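Local coordinates for Non-structural protein 3 (PDB 6LN0), which probably recognises ADP-ribose through its macro domain and cleaves the viral polyprotein through a papain-like protease, as in other coronaviruses, at residues L39-G43 and G44-A48; E212-E215 and E216-N219; Y231-Y234 and L235-H239; S134-A137 and F138-C142. All coordinates share one frame; numbering follows the deposited sequence.

Contact 1 (L39-G43 and G44-A48)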
loop_
_atom_site.group_PDB
_atom_site.type_symbol
_atom_site.label_atom_id
_atom_site.label_comp_id
_atom_site.label_asym_id
_atom_site.label_seq_id
_atom_site.Cartn_x
_atom_site.Cartn_y
_atom_site.Cartn_z
ATOM N N LEU A 39 38.490 -30.305 21.464
ATOM C CA LEU A 39 38.729 -29.031 22.156
ATOM C C LEU A 39 40.189 -28.596 22.063
ATOM O O LEU A 39 40.708 -27.891 22.928
ATOM C CB LEU A 39 38.279 -29.102 23.617
ATOM C CG LEU A 39 36.856 -29.648 23.796
ATOM C CD1 LEU A 39 36.667 -30.249 25.186
ATOM C CD2 LEU A 39 35.815 -28.572 23.492
ATOM N N THR A 40 40.858 -29.008 20.997
ATOM C CA THR A 40 42.234 -28.599 20.790
ATOM C C THR A 40 42.387 -27.086 20.750
ATOM O O THR A 40 43.496 -26.588 20.942
ATOM C CB THR A 40 42.763 -29.219 19.491
ATOM O OG1 THR A 40 42.241 -28.496 18.371
ATOM C CG2 THR A 40 42.320 -30.665 19.374
ATOM N N ASN A 41 41.306 -26.347 20.525
ATOM C CA ASN A 41 41.370 -24.902 20.311
ATOM C C ASN A 41 42.492 -24.541 19.341
ATOM O O ASN A 41 43.330 -23.676 19.610
ATOM C CB ASN A 41 41.523 -24.153 21.633
ATOM C CG ASN A 41 40.257 -24.171 22.454
ATOM O OD1 ASN A 41 39.230 -23.613 22.049
ATOM N ND2 ASN A 41 40.315 -24.814 23.607
ATOM N N GLY A 42 42.498 -25.232 18.196
ATOM C CA GLY A 42 43.487 -25.050 17.145
ATOM C C GLY A 42 43.654 -23.624 16.654
ATOM O O GLY A 42 44.753 -23.065 16.709
ATOM N N GLY A 43 42.587 -23.021 16.168
ATOM C CA GLY A 43 42.633 -21.648 15.698
ATOM C C GLY A 43 41.284 -20.967 15.734
ATOM O O GLY A 43 40.397 -21.334 16.512
ATOM N N GLY A 44 41.139 -19.957 14.887
ATOM C CA GLY A 44 39.902 -19.224 14.768
ATOM C C GLY A 44 39.537 -18.555 16.075
ATOM O O GLY A 44 40.399 -18.205 16.895
ATOM N N ALA A 45 38.227 -18.377 16.271
ATOM C CA ALA A 45 37.726 -17.868 17.543
ATOM C C ALA A 45 38.089 -18.784 18.710
ATOM O O ALA A 45 38.298 -18.299 19.826
ATOM C CB ALA A 45 36.211 -17.681 17.468
ATOM N N ALA A 46 38.198 -20.100 18.465
ATOM C CA ALA A 46 38.406 -21.062 19.544
ATOM C C ALA A 46 39.778 -20.895 20.190
ATOM O O ALA A 46 39.913 -21.004 21.416
ATOM C CB ALA A 46 38.230 -22.488 19.020
ATOM N N ARG A 47 40.817 -20.647 19.386
ATOM C CA ARG A 47 42.117 -20.354 19.975
ATOM C C ARG A 47 42.157 -18.956 20.575
ATOM O O ARG A 47 42.945 -18.715 21.495
ATOM C CB ARG A 47 43.232 -20.516 18.939
ATOM C CG ARG A 47 44.622 -20.708 19.534
ATOM C CD ARG A 47 45.536 -19.518 19.256
ATOM N NE ARG A 47 46.947 -19.845 19.474
ATOM C CZ ARG A 47 47.719 -20.459 18.576
ATOM N NH1 ARG A 47 47.206 -20.798 17.403
ATOM N NH2 ARG A 47 48.997 -20.735 18.843
ATOM N N ALA A 48 41.331 -18.028 20.087
ATOM C CA ALA A 48 41.324 -16.696 20.682
ATOM C C ALA A 48 40.640 -16.705 22.041
ATOM O O ALA A 48 40.930 -15.855 22.895
ATOM C CB ALA A 48 40.643 -15.702 19.748
#

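Contact 2 (E212-E215 and E216-N219)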
loop_
_atom_site.group_PDB
_atom_site.type_symbol
_atom_site.label_atom_id
_atom_site.label_comp_id
_atom_site.label_asym_id
_atom_site.label_seq_id
_atom_site.Cartn_x
_atom_site.Cartn_y
_atom_site.Cartn_z
ATOM N N GLU A 212 2.357 3.186 -2.067
ATOM C CA GLU A 212 2.969 3.788 -0.895
ATOM C C GLU A 212 2.191 5.046 -0.570
ATOM O O GLU A 212 2.308 6.056 -1.262
ATOM C CB GLU A 212 4.431 4.103 -1.167
ATOM C CG GLU A 212 5.051 5.075 -0.169
ATOM C CD GLU A 212 6.517 4.764 0.093
ATOM O OE1 GLU A 212 7.039 3.829 -0.570
ATOM O OE2 GLU A 212 7.129 5.444 0.967
ATOM N N VAL A 213 1.369 4.995 0.461
ATOM C CA VAL A 213 0.489 6.125 0.719
ATOM C C VAL A 213 1.252 7.197 1.488
ATOM O O VAL A 213 1.280 7.201 2.722
ATOM C CB VAL A 213 -0.785 5.663 1.445
ATOM C CG1 VAL A 213 -1.687 6.855 1.796
ATOM C CG2 VAL A 213 -1.523 4.652 0.576
ATOM N N THR A 214 1.911 8.091 0.755
ATOM C CA THR A 214 2.588 9.213 1.378
ATOM C C THR A 214 1.543 10.254 1.744
ATOM O O THR A 214 0.339 10.025 1.614
ATOM C CB THR A 214 3.641 9.802 0.455
ATOM O OG1 THR A 214 2.999 10.411 -0.674
ATOM C CG2 THR A 214 4.619 8.740 0.015
ATOM N N GLU A 215 1.978 11.419 2.208
ATOM C CA GLU A 215 1.000 12.468 2.465
ATOM C C GLU A 215 0.659 13.231 1.194
ATOM O O GLU A 215 -0.421 13.822 1.109
ATOM C CB GLU A 215 1.496 13.422 3.567
ATOM C CG GLU A 215 1.084 12.990 4.996
ATOM C CD GLU A 215 -0.242 13.613 5.484
ATOM O OE1 GLU A 215 -1.043 12.910 6.151
ATOM O OE2 GLU A 215 -0.483 14.812 5.210
ATOM N N GLU A 216 1.551 13.201 0.201
ATOM C CA GLU A 216 1.213 13.710 -1.122
ATOM C C GLU A 216 0.116 12.868 -1.780
ATOM O O GLU A 216 -0.767 13.407 -2.463
ATOM C CB GLU A 216 2.465 13.742 -1.988
ATOM C CG GLU A 216 2.360 14.685 -3.168
ATOM C CD GLU A 216 3.466 14.458 -4.193
ATOM O OE1 GLU A 216 3.709 13.285 -4.572
ATOM O OE2 GLU A 216 4.097 15.457 -4.613
ATOM N N VAL A 217 0.158 11.543 -1.586
ATOM C CA VAL A 217 -0.928 10.696 -2.064
ATOM C C VAL A 217 -2.239 11.079 -1.384
ATOM O O VAL A 217 -3.268 11.253 -2.044
ATOM C CB VAL A 217 -0.605 9.209 -1.849
ATOM C CG1 VAL A 217 -1.856 8.364 -2.125
ATOM C CG2 VAL A 217 0.575 8.770 -2.731
ATOM N N GLN A 218 -2.228 11.216 -0.053
ATOM C CA GLN A 218 -3.470 11.551 0.626
ATOM C C GLN A 218 -4.012 12.871 0.121
ATOM O O GLN A 218 -5.212 12.992 -0.135
ATOM C CB GLN A 218 -3.282 11.594 2.135
ATOM C CG GLN A 218 -3.413 10.236 2.772
ATOM C CD GLN A 218 -2.322 9.981 3.790
ATOM O OE1 GLN A 218 -1.289 10.668 3.808
ATOM N NE2 GLN A 218 -2.525 8.970 4.634
ATOM N N ASN A 219 -3.141 13.852 -0.111
ATOM C CA ASN A 219 -3.657 15.144 -0.553
ATOM C C ASN A 219 -4.223 15.067 -1.967
ATOM O O ASN A 219 -5.214 15.746 -2.274
ATOM C CB ASN A 219 -2.580 16.220 -0.458
ATOM C CG ASN A 219 -2.302 16.626 0.985
ATOM O OD1 ASN A 219 -2.546 17.768 1.359
ATOM N ND2 ASN A 219 -1.815 15.685 1.803
#

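Contact 3 (Y231-Y234 and L235-H239)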
loop_
_atom_site.group_PDB
_atom_site.type_symbol
_atom_site.label_atom_id
_atom_site.label_comp_id
_atom_site.label_asym_id
_atom_site.label_seq_id
_atom_site.Cartn_x
_atom_site.Cartn_y
_atom_site.Cartn_z
ATOM N N TYR A 231 -8.882 5.950 -5.381
ATOM C CA TYR A 231 -7.707 6.599 -5.941
ATOM C C TYR A 231 -6.859 5.596 -6.712
ATOM O O TYR A 231 -6.323 5.912 -7.777
ATOM C CB TYR A 231 -6.894 7.268 -4.830
ATOM C CG TYR A 231 -5.804 8.148 -5.365
ATOM C CD1 TYR A 231 -6.104 9.289 -6.081
ATOM C CD2 TYR A 231 -4.479 7.813 -5.194
ATOM C CE1 TYR A 231 -5.107 10.077 -6.595
ATOM C CE2 TYR A 231 -3.476 8.597 -5.704
ATOM C CZ TYR A 231 -3.783 9.724 -6.385
ATOM O OH TYR A 231 -2.763 10.496 -6.886
ATOM N N CYS A 232 -6.743 4.375 -6.193
ATOM C CA CYS A 232 -6.030 3.323 -6.902
ATOM C C CYS A 232 -6.678 3.048 -8.237
ATOM O O CYS A 232 -5.994 3.009 -9.276
ATOM C CB CYS A 232 -6.020 2.048 -6.063
ATOM S SG CYS A 232 -4.821 2.029 -4.764
ATOM N N VAL A 233 -8.007 2.855 -8.225
ATOM C CA VAL A 233 -8.729 2.667 -9.468
ATOM C C VAL A 233 -8.427 3.813 -10.420
ATOM O O VAL A 233 -8.181 3.613 -11.621
ATOM C CB VAL A 233 -10.237 2.552 -9.191
ATOM C CG1 VAL A 233 -11.026 2.568 -10.509
ATOM C CG2 VAL A 233 -10.562 1.309 -8.331
ATOM N N TYR A 234 -8.378 5.027 -9.881
ATOM C CA TYR A 234 -8.114 6.192 -10.714
ATOM C C TYR A 234 -6.744 6.100 -11.366
ATOM O O TYR A 234 -6.605 6.297 -12.578
ATOM C CB TYR A 234 -8.223 7.462 -9.875
ATOM C CG TYR A 234 -7.580 8.661 -10.514
ATOM C CD1 TYR A 234 -8.202 9.291 -11.584
ATOM C CD2 TYR A 234 -6.356 9.186 -10.042
ATOM C CE1 TYR A 234 -7.648 10.409 -12.192
ATOM C CE2 TYR A 234 -5.779 10.332 -10.661
ATOM C CZ TYR A 234 -6.455 10.924 -11.751
ATOM O OH TYR A 234 -5.983 12.031 -12.424
ATOM N N LEU A 235 -5.718 5.793 -10.578
ATOM C CA LEU A 235 -4.362 5.735 -11.109
ATOM C C LEU A 235 -4.237 4.684 -12.204
ATOM O O LEU A 235 -3.578 4.914 -13.226
ATOM C CB LEU A 235 -3.357 5.448 -9.983
ATOM C CG LEU A 235 -3.183 6.585 -8.977
ATOM C CD1 LEU A 235 -2.429 6.114 -7.728
ATOM C CD2 LEU A 235 -2.467 7.734 -9.650
ATOM N N LYS A 236 -4.838 3.517 -12.004
ATOM C CA LYS A 236 -4.721 2.470 -13.009
ATOM C C LYS A 236 -5.534 2.798 -14.268
ATOM O O LYS A 236 -5.072 2.542 -15.385
ATOM C CB LYS A 236 -5.131 1.133 -12.399
ATOM C CG LYS A 236 -4.143 0.631 -11.362
ATOM C CD LYS A 236 -4.669 -0.599 -10.656
ATOM C CE LYS A 236 -3.643 -1.735 -10.720
ATOM N NZ LYS A 236 -3.406 -2.356 -9.380
ATOM N N THR A 237 -6.720 3.400 -14.116
ATOM C CA THR A 237 -7.552 3.726 -15.278
ATOM C C THR A 237 -6.954 4.845 -16.126
ATOM O O THR A 237 -7.321 4.991 -17.293
ATOM C CB THR A 237 -8.971 4.094 -14.819
ATOM O OG1 THR A 237 -9.476 3.064 -13.954
ATOM C CG2 THR A 237 -9.923 4.251 -15.998
ATOM N N CYS A 238 -6.005 5.604 -15.586
ATOM C CA CYS A 238 -5.303 6.610 -16.375
ATOM C C CYS A 238 -4.510 6.009 -17.528
ATOM O O CYS A 238 -4.103 6.741 -18.440
ATOM C CB CYS A 238 -4.404 7.413 -15.434
ATOM S SG CYS A 238 -5.342 8.648 -14.617
ATOM N N HIS A 239 -4.297 4.699 -17.516
ATOM C CA HIS A 239 -3.545 4.035 -18.571
ATOM C C HIS A 239 -4.408 3.598 -19.749
ATOM O O HIS A 239 -3.862 3.254 -20.805
ATOM C CB HIS A 239 -2.793 2.822 -17.999
ATOM C CG HIS A 239 -1.702 3.198 -17.049
ATOM N ND1 HIS A 239 -0.370 3.142 -17.392
ATOM C CD2 HIS A 239 -1.744 3.665 -15.778
ATOM C CE1 HIS A 239 0.362 3.544 -16.371
ATOM N NE2 HIS A 239 -0.449 3.871 -15.382
#

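Contact 4 (S134-A137 and F138-C142)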
loop_
_atom_site.group_PDB
_atom_site.type_symbol
_atom_site.label_atom_id
_atom_site.label_comp_id
_atom_site.label_asym_id
_atom_site.label_seq_id
_atom_site.Cartn_x
_atom_site.Cartn_y
_atom_site.Cartn_z
ATOM N N SER A 134 24.650 -19.306 7.861
ATOM C CA SER A 134 24.846 -19.183 9.300
ATOM C C SER A 134 24.018 -18.050 9.883
ATOM O O SER A 134 23.314 -18.236 10.884
ATOM C CB SER A 134 26.321 -18.986 9.642
ATOM O OG SER A 134 26.928 -20.238 9.918
ATOM N N LEU A 135 24.114 -16.855 9.298
ATOM C CA LEU A 135 23.305 -15.759 9.810
ATOM C C LEU A 135 21.818 -16.064 9.674
ATOM O O LEU A 135 21.009 -15.595 10.487
ATOM C CB LEU A 135 23.664 -14.460 9.099
ATOM C CG LEU A 135 24.894 -13.752 9.676
ATOM C CD1 LEU A 135 24.917 -12.315 9.254
ATOM C CD2 LEU A 135 24.954 -13.828 11.195
ATOM N N ASP A 136 21.447 -16.878 8.681
ATOM C CA ASP A 136 20.045 -17.229 8.482
ATOM C C ASP A 136 19.608 -18.326 9.446
ATOM O O ASP A 136 18.519 -18.249 10.036
ATOM C CB ASP A 136 19.802 -17.655 7.026
ATOM C CG ASP A 136 18.335 -17.973 6.738
ATOM O OD1 ASP A 136 17.458 -17.105 7.006
ATOM O OD2 ASP A 136 18.072 -19.103 6.248
ATOM N N ALA A 137 20.441 -19.366 9.605
ATOM C CA ALA A 137 20.170 -20.372 10.628
ATOM C C ALA A 137 19.950 -19.713 11.979
ATOM O O ALA A 137 19.070 -20.120 12.745
ATOM C CB ALA A 137 21.316 -21.379 10.704
ATOM N N PHE A 138 20.706 -18.653 12.262
ATOM C CA PHE A 138 20.650 -18.040 13.581
ATOM C C PHE A 138 19.323 -17.328 13.810
ATOM O O PHE A 138 18.726 -17.458 14.889
ATOM C CB PHE A 138 21.817 -17.075 13.762
ATOM C CG PHE A 138 21.604 -16.063 14.841
ATOM C CD1 PHE A 138 21.718 -16.420 16.174
ATOM C CD2 PHE A 138 21.308 -14.750 14.526
ATOM C CE1 PHE A 138 21.532 -15.485 17.179
ATOM C CE2 PHE A 138 21.118 -13.806 15.512
ATOM C CZ PHE A 138 21.229 -14.172 16.849
ATOM N N ARG A 139 18.843 -16.565 12.815
ATOM C CA ARG A 139 17.551 -15.909 13.000
ATOM C C ARG A 139 16.420 -16.932 13.059
ATOM O O ARG A 139 15.459 -16.743 13.810
ATOM C CB ARG A 139 17.309 -14.865 11.910
ATOM C CG ARG A 139 17.842 -15.237 10.535
ATOM C CD ARG A 139 17.789 -14.049 9.559
ATOM N NE ARG A 139 16.608 -13.217 9.783
ATOM C CZ ARG A 139 15.433 -13.404 9.190
ATOM N NH1 ARG A 139 15.270 -14.398 8.316
ATOM N NH2 ARG A 139 14.425 -12.589 9.480
ATOM N N LYS A 140 16.541 -18.045 12.334
ATOM C CA LYS A 140 15.553 -19.115 12.466
ATOM C C LYS A 140 15.545 -19.721 13.874
ATOM O O LYS A 140 14.509 -20.224 14.325
ATOM C CB LYS A 140 15.819 -20.209 11.425
ATOM C CG LYS A 140 15.252 -19.926 10.029
ATOM C CD LYS A 140 15.637 -21.036 9.054
ATOM C CE LYS A 140 15.212 -20.711 7.628
ATOM N NZ LYS A 140 16.129 -21.360 6.636
ATOM N N ALA A 141 16.682 -19.694 14.580
ATOM C CA ALA A 141 16.767 -20.328 15.890
ATOM C C ALA A 141 16.633 -19.352 17.045
ATOM O O ALA A 141 16.257 -19.772 18.154
ATOM C CB ALA A 141 18.089 -21.089 16.033
ATOM N N CYS A 142 16.917 -18.076 16.818
ATOM C CA CYS A 142 16.908 -17.116 17.904
ATOM C C CYS A 142 15.514 -16.955 18.485
ATOM O O CYS A 142 14.583 -16.594 17.743
ATOM C CB CYS A 142 17.453 -15.782 17.382
ATOM S SG CYS A 142 17.868 -14.627 18.685
#

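Contact 1 (L39-G43 and G44-A48)
The amide of Asn41 packs against the start region of helix 44-53, beside the methyl of Ala46: OD1 stands 3.4 Å from Ala46 CB. With chi1 at -72°, CG lies anti to the residue's own carbonyl carbon, which sets the amide beside Ala46. Two polar partners outside the turn hold it: OD1 accepts from Asn33 ND2, and ND2 donates to Gln58 OE1 on helix 55-64. Ala46 O also lies near OD1, but both are acceptors and do not bond each other; OD1 is satisfied by Asn33.

Arg47 comes from another direction. Its CG is anti to the backbone N (chi1 -160°), and the aliphatic base runs over the loop backbone, CB 3.2 Å from Asn41 O. Beyond a bend at chi2 the guanidinium swings towards Gly42, NH1 3.4 Å from Gly42 O and oblique to that oxygen. The backbone N of Arg47 donates to Gly43 O at 3.0 Å, a bond of i to i+4 spacing that reaches the oxygen from above the carbonyl plane. The chain enters the helix through Gly42, Gly43 and Gly44, the last with a positive phi of 61°. Such a glycine-rich loop running into a helix is typical of macro domains, where it helps to line the ADP-ribose pocket; here it probably does the same.

Contact 2 (E212-E215 and E216-N219)
Thr214 is the N-cap of helix 215-223, its OG1 accepting from Val217 N at 3.2 Å. The bond is nearly straight at 161°, and it can form because chi1 of 67° sets the oxygen between the backbone N and the carbonyl carbon, over the open end of the helix. The cap follows directly on strand 209-212, in a small sheet with an adjoining helix that is consistent with the ubiquitin-like, beta-grasp domain found at the start of coronavirus papain-like proteases.

Among the backbone bonds, Gln218 N reaches Thr214 O and Asn219 N reaches Glu215 O (3.0 Å). Just before the cap, Val213 sits at the centre of an inverse gamma turn, with Thr214 N weakly bonded to Glu212 O across it, which turns the chain from strand to helix.

The side-chain amide of Asn219 bends back to the same Glu215 O, and the modelled bond to ND2 is too short to trust in detail. The Glu215 carboxylate crosses the Asn219 side chain at a slant, the two planes 74° apart.

Apolar packing lies on the inner side. Val213 CG1 meets Val217 CG1 at 4.2 Å, and the side chain of Gln218 crosses Val213 at about a right angle, its CG 3.9 Å from Val213 CG1. Leu228 and Tyr231 of helix 228-237 cover these valines. The second branch of Val217, with CG2 anti to its carbonyl carbon, puts that methyl 3.5 Å from Glu212 O and 3.6 Å from Thr214 OG1.

Contact 3 (Y231-Y234 and L235-H239)
Leu235 lies with its branched end against the ring of Tyr231, one turn back along helix 228-237. CG stands over one face in a CH-pi contact, 4.2 Å from the centroid and offset towards the rim. Both methyls lie on that face near the rim: CD1 of Leu235 bears on Tyr231 CE2 at 3.4 Å, while CD2 sits 3.9 Å from the tyrosine OH. Tyr231 can offer this face because its CG is anti to the backbone N (chi1 -170°). Val217, Gln220 and Ala221 of helix 215-223 also pack against this tyrosine, and Leu211 of strand 209-212 meets Leu235.

A second ring is met in the same way, Cys238 against Tyr234. Cys238 places SG over a face of the Tyr234 ring, 4.0 Å from the centroid and only 23° off the normal, a sulfur-aromatic contact offset to the CE1 and CZ side. Ala297 of helix 293-302 touches both of these residues, so the pair faces that helix.

On another side of the helix Val233 and Thr237 run parallel to each other, with CG1 of Val233 beside OG1 of Thr237. Thr237 turns OG1 back on the helix, and the hydroxyl donates to Val233 O at 2.7 Å, from above the carbonyl plane, while Thr237 N meets that oxygen almost along its C=O axis. Two donors thus grip one carbonyl near the helix end, and the buried hydroxyl is satisfied within its own turn, letting the residue pack against apolar Ala297.

Contact 4 (S134-A137 and F138-C142)
Asp136 reaches forward along helix 131-141 to two basic side chains. Its CG lies anti to the backbone N (chi1 -177°), and the carboxylate so placed spreads its oxygens between Arg139 and Lys140. OD2 takes Lys140 NZ at 3.0 Å, on its syn side but 28° out of the carboxylate plane. The lysine chain is extended beyond CG and runs back over the helix surface to make this salt bridge. OD1 has a longer ion pair, 3.7 Å to Arg139 NH1, which it meets at the guanidinium edge with the two planes nearly coplanar.

Arg139 pays for that position in conformation. Its chi1 of 36° pushes CG between the backbone N and the carbonyl carbon, against two carbonyls at once: 3.1 Å from Asp136 O and 3.2 Å from Leu135 O. A bend at chi3 then brings the head round to the aspartate.

The helix is the crossover of a beta-alpha-beta unit joining strands 117-120 and 146-152, both strands of the macro domain's central sheet. Asp136 and Arg139 also touch Leu165 of helix 158-165, while Phe138 points the other way. The phenylalanine swings its ring onto Val149 and Leu151, with CB 3.4 Å from Ser134 O. Phe138 N bonds the same oxygen at 3.0 Å. Cys142, where the helix ends, sets CB over one face of the Phe138 ring, 4.0 Å above its plane.

The four contacts fall into two groups along an elongated chain. Contacts 1 and 4 belong to the macro domain, their centres about 23 Å apart and their nearest atoms about 12 Å: one edges the probable ADP-ribose pocket, the other lies on the helix that crosses between two strands of that domain's sheet. Contacts 2 and 3 lie in the protease-related part on successive helices, and they touch, Val217 CG1 meeting Tyr231 CE2 at 3.9 Å. Between the groups there is no touch; the centres of contacts 1 and 3 are about 62 Å apart, those of 2 and 4 about 37 Å. None of the four includes the zinc ligands Cys334, Cys335, Cys360 and Cys363, which lie later in the chain.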